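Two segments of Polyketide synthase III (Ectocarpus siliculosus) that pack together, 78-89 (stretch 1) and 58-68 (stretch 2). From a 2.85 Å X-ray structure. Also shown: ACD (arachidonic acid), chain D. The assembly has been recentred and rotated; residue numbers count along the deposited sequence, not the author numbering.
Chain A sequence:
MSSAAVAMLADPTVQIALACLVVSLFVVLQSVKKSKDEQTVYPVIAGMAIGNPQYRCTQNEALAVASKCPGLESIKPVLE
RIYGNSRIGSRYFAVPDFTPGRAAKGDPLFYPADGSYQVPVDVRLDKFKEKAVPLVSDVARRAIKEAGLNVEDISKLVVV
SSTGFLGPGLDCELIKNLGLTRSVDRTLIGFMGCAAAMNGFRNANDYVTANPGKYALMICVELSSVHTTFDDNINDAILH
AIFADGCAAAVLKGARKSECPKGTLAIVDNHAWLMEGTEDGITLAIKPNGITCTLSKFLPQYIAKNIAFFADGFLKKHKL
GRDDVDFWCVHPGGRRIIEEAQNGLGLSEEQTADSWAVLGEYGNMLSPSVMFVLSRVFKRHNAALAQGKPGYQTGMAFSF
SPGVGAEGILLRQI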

# COMPACT_ATOMS: atom_id res chain seq x y z
N VAL A 78 17.35 -30.58 14.19
CA VAL A 78 17.95 -29.32 13.74
C VAL A 78 17.54 -28.15 14.65
O VAL A 78 18.32 -27.22 14.85
CB VAL A 78 17.55 -29.01 12.28
CG1 VAL A 78 18.34 -27.83 11.73
CG2 VAL A 78 17.76 -30.23 11.39
N LEU A 79 16.33 -28.23 15.20
CA LEU A 79 15.69 -27.11 15.90
C LEU A 79 16.51 -26.43 17.00
O LEU A 79 16.50 -25.21 17.12
CB LEU A 79 14.32 -27.53 16.47
CG LEU A 79 13.14 -27.73 15.51
CD1 LEU A 79 11.93 -28.22 16.28
CD2 LEU A 79 12.80 -26.45 14.76
N GLU A 80 17.22 -27.24 17.79
CA GLU A 80 17.99 -26.72 18.93
C GLU A 80 19.17 -25.84 18.52
O GLU A 80 19.55 -24.92 19.25
CB GLU A 80 18.47 -27.87 19.82
CG GLU A 80 18.96 -27.42 21.19
CD GLU A 80 18.48 -28.31 22.32
OE1 GLU A 80 17.76 -29.31 22.05
OE2 GLU A 80 18.81 -28.01 23.48
N ARG A 81 19.73 -26.12 17.35
CA ARG A 81 20.81 -25.30 16.80
C ARG A 81 20.28 -24.00 16.18
O ARG A 81 20.91 -22.95 16.31
CB ARG A 81 21.64 -26.11 15.80
CG ARG A 81 22.84 -25.38 15.22
CD ARG A 81 23.86 -24.96 16.27
NE ARG A 81 24.86 -24.06 15.70
CZ ARG A 81 26.08 -24.43 15.32
NH1 ARG A 81 26.48 -25.69 15.44
NH2 ARG A 81 26.91 -23.53 14.81
N ILE A 82 19.13 -24.08 15.51
CA ILE A 82 18.52 -22.90 14.87
C ILE A 82 18.22 -21.80 15.88
O ILE A 82 18.52 -20.63 15.64
CB ILE A 82 17.23 -23.26 14.08
CG1 ILE A 82 17.53 -24.33 13.02
CG2 ILE A 82 16.64 -22.02 13.42
CD1 ILE A 82 16.32 -24.76 12.20
N TYR A 83 17.63 -22.19 17.02
CA TYR A 83 17.22 -21.26 18.07
C TYR A 83 18.39 -20.74 18.91
O TYR A 83 18.37 -19.61 19.38
CB TYR A 83 16.15 -21.90 18.96
CG TYR A 83 14.76 -21.89 18.34
CD1 TYR A 83 14.42 -22.78 17.31
CD2 TYR A 83 13.78 -21.01 18.79
CE1 TYR A 83 13.16 -22.77 16.74
CE2 TYR A 83 12.51 -21.00 18.23
CZ TYR A 83 12.20 -21.88 17.21
OH TYR A 83 10.95 -21.87 16.65
N GLY A 84 19.41 -21.59 19.10
CA GLY A 84 20.61 -21.20 19.84
C GLY A 84 21.58 -20.37 19.02
O GLY A 84 22.26 -19.49 19.55
N ASN A 85 21.64 -20.64 17.72
CA ASN A 85 22.51 -19.92 16.79
C ASN A 85 21.74 -18.83 16.03
O ASN A 85 21.87 -18.69 14.81
CB ASN A 85 23.17 -20.91 15.82
CG ASN A 85 24.41 -20.35 15.17
OD1 ASN A 85 25.27 -19.75 15.83
ND2 ASN A 85 24.53 -20.55 13.86
N SER A 86 20.93 -18.07 16.77
CA SER A 86 20.06 -17.06 16.17
C SER A 86 20.39 -15.64 16.62
O SER A 86 19.96 -14.67 15.98
CB SER A 86 18.59 -17.37 16.49
OG SER A 86 18.31 -17.21 17.87
N ARG A 87 21.15 -15.53 17.71
CA ARG A 87 21.47 -14.24 18.35
C ARG A 87 20.23 -13.54 18.91
O ARG A 87 20.27 -12.35 19.24
CB ARG A 87 22.26 -13.32 17.41
CG ARG A 87 23.70 -13.74 17.14
CD ARG A 87 24.68 -13.08 18.10
NE ARG A 87 25.95 -12.75 17.45
CZ ARG A 87 26.91 -12.00 17.99
NH1 ARG A 87 26.76 -11.49 19.21
NH2 ARG A 87 28.03 -11.75 17.32
N ILE A 88 19.13 -14.28 19.01
CA ILE A 88 17.88 -13.78 19.57
C ILE A 88 17.68 -14.39 20.95
O ILE A 88 17.68 -15.62 21.11
CB ILE A 88 16.68 -14.11 18.65
CG1 ILE A 88 16.81 -13.37 17.32
CG2 ILE A 88 15.36 -13.75 19.33
CD1 ILE A 88 16.02 -13.98 16.18
N GLY A 89 17.53 -13.53 21.95
CA GLY A 89 17.33 -13.96 23.33
C GLY A 89 15.86 -14.03 23.68
O GLY A 89 15.44 -14.85 24.50
C1 ACD D . 11.75 -10.79 4.96
C2 ACD D . 10.42 -10.29 4.42
C3 ACD D . 9.34 -10.46 5.48
C4 ACD D . 8.00 -10.80 4.85
C5 ACD D . 7.06 -11.37 5.89
C6 ACD D . 5.84 -11.76 5.55
C7 ACD D . 4.92 -12.31 6.62
C8 ACD D . 5.15 -13.79 6.85
C9 ACD D . 4.86 -14.31 8.04
C10 ACD D . 5.08 -15.78 8.30
C11 ACD D . 6.09 -15.97 9.40
C12 ACD D . 5.83 -16.79 10.42
C13 ACD D . 6.87 -16.97 11.51
C14 ACD D . 6.24 -16.81 12.87
C15 ACD D . 7.02 -16.76 13.95
C16 ACD D . 6.43 -16.61 15.33
C17 ACD D . 6.20 -17.99 15.93
C18 ACD D . 7.19 -18.32 17.03
C19 ACD D . 7.62 -19.77 16.93
C20 ACD D . 8.39 -20.21 18.15
O1 ACD D . 12.77 -10.08 4.81
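Stretch 2 (58-68) TQNEALAVASK

Two helical segments close in sequence often pack nearly antiparallel, and a large side chain of one can then sit as a knob among residues of the other. Stretch 2 of this polyketide synthase illustrates the pattern. It is helical from Gln59 onward and runs against helix 79-84 at 155° between their N-to-C directions, the axes approaching to 9.9 Å. The register therefore descends in stretch 1 as it rises in stretch 2: Gln59 lies by Gly89, Leu63 by Tyr83 and Ser67 by Leu79.

Thr58 caps the helix, its OG1 accepting a weak bond from Glu61 N at 3.4 Å, while Thr58 N donates to Glu61 OE1 at 3.0 Å. Thr58 CA lies 3.5 Å from Gly89 O, a CA-H...O contact. The same carbonyl anchors the helix start: Gln59 N, in the first turn and without an intrahelical acceptor, donates to Gly89 O at 3.0 Å, the one hydrogen bond between the stretches. The Gln59 side chain folds (chi1 t, chi2 p) so that NE2 comes within 3.4 Å of Tyr83 CD2, and CB lies 3.4 Å from Ile88 O.

Asn60 and Glu61 make no contact with stretch 1. One turn on, Ala62 CB meets Tyr83 CE2 at 3.8 Å. Leu63 then lays its CA over one face of the Tyr83 ring, 4.2 Å from the centroid, and sends CD1 to 3.6 Å from Leu79 O and 3.8 Å from Glu80 CA. Ala64 and Val65 again stand clear. Ala66 completes the hole, its CB 3.7 Å from Tyr83 OH and 4.2 Å from Leu79 CD1, an apolar contact, and Ala66 O touches Leu79 CD1 at 3.8 Å. The Tyr83 side chain thus sits among Gln59, Ala62, Leu63 and Ala66, a knob in a hole. The contact fades at Ser67, whose CA is 4.0 Å from Leu79 CD1, and Lys68 lies beyond it.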

# COMPACT_ATOMS: atom_id res chain seq x y z
N THR A 58 10.90 -15.79 25.66
CA THR A 58 12.33 -16.10 25.53
C THR A 58 12.55 -17.20 24.49
O THR A 58 11.62 -17.91 24.11
CB THR A 58 12.96 -16.53 26.87
OG1 THR A 58 12.42 -17.80 27.28
CG2 THR A 58 12.71 -15.49 27.96
N GLN A 59 13.80 -17.33 24.03
CA GLN A 59 14.12 -18.28 22.96
C GLN A 59 14.19 -19.73 23.44
O GLN A 59 13.97 -20.66 22.65
CB GLN A 59 15.41 -17.87 22.24
CG GLN A 59 15.49 -18.37 20.80
CD GLN A 59 14.51 -17.69 19.85
OE1 GLN A 59 13.49 -17.13 20.26
NE2 GLN A 59 14.82 -17.75 18.56
N ASN A 60 14.48 -19.93 24.72
CA ASN A 60 14.39 -21.25 25.33
C ASN A 60 12.93 -21.72 25.43
O ASN A 60 12.64 -22.90 25.23
CB ASN A 60 15.06 -21.28 26.70
CG ASN A 60 16.57 -21.11 26.62
OD1 ASN A 60 17.23 -21.67 25.74
ND2 ASN A 60 17.13 -20.35 27.55
N GLU A 61 12.03 -20.78 25.73
CA GLU A 61 10.59 -21.03 25.76
C GLU A 61 10.07 -21.39 24.37
O GLU A 61 9.38 -22.40 24.20
CB GLU A 61 9.84 -19.81 26.30
CG GLU A 61 9.84 -19.68 27.82
CD GLU A 61 9.38 -18.30 28.30
OE1 GLU A 61 9.13 -17.41 27.46
OE2 GLU A 61 9.28 -18.11 29.54
N ALA A 62 10.42 -20.56 23.38
CA ALA A 62 10.01 -20.76 21.99
C ALA A 62 10.47 -22.10 21.42
O ALA A 62 9.72 -22.77 20.71
CB ALA A 62 10.51 -19.61 21.12
N LEU A 63 11.70 -22.49 21.76
CA LEU A 63 12.28 -23.76 21.33
C LEU A 63 11.50 -24.96 21.88
O LEU A 63 11.35 -25.98 21.20
CB LEU A 63 13.76 -23.85 21.74
CG LEU A 63 14.53 -25.17 21.57
CD1 LEU A 63 14.57 -25.63 20.12
CD2 LEU A 63 15.93 -25.03 22.13
N ALA A 64 11.02 -24.82 23.11
CA ALA A 64 10.27 -25.88 23.78
C ALA A 64 8.91 -26.09 23.13
O ALA A 64 8.43 -27.22 23.03
CB ALA A 64 10.13 -25.57 25.26
N VAL A 65 8.29 -24.99 22.69
CA VAL A 65 6.98 -25.04 22.03
C VAL A 65 7.13 -25.60 20.61
O VAL A 65 6.23 -26.26 20.09
CB VAL A 65 6.31 -23.64 22.00
CG1 VAL A 65 4.93 -23.71 21.35
CG2 VAL A 65 6.19 -23.07 23.40
N ALA A 66 8.28 -25.33 19.99
CA ALA A 66 8.58 -25.81 18.64
C ALA A 66 8.85 -27.31 18.61
O ALA A 66 8.41 -28.01 17.69
CB ALA A 66 9.75 -25.04 18.06
N SER A 67 9.58 -27.80 19.61
CA SER A 67 9.99 -29.21 19.67
C SER A 67 8.88 -30.17 20.10
O SER A 67 8.94 -31.36 19.80
CB SER A 67 11.23 -29.37 20.56
OG SER A 67 11.07 -28.69 21.79
N LYS A 68 7.87 -29.65 20.80
CA LYS A 68 6.74 -30.47 21.26
C LYS A 68 5.74 -30.76 20.14
O LYS A 68 5.06 -31.78 20.16
CB LYS A 68 6.05 -29.82 22.47
CG LYS A 68 5.14 -30.75 23.26
CD LYS A 68 4.73 -30.14 24.58
CE LYS A 68 3.52 -30.85 25.18
NZ LYS A 68 3.78 -32.30 25.43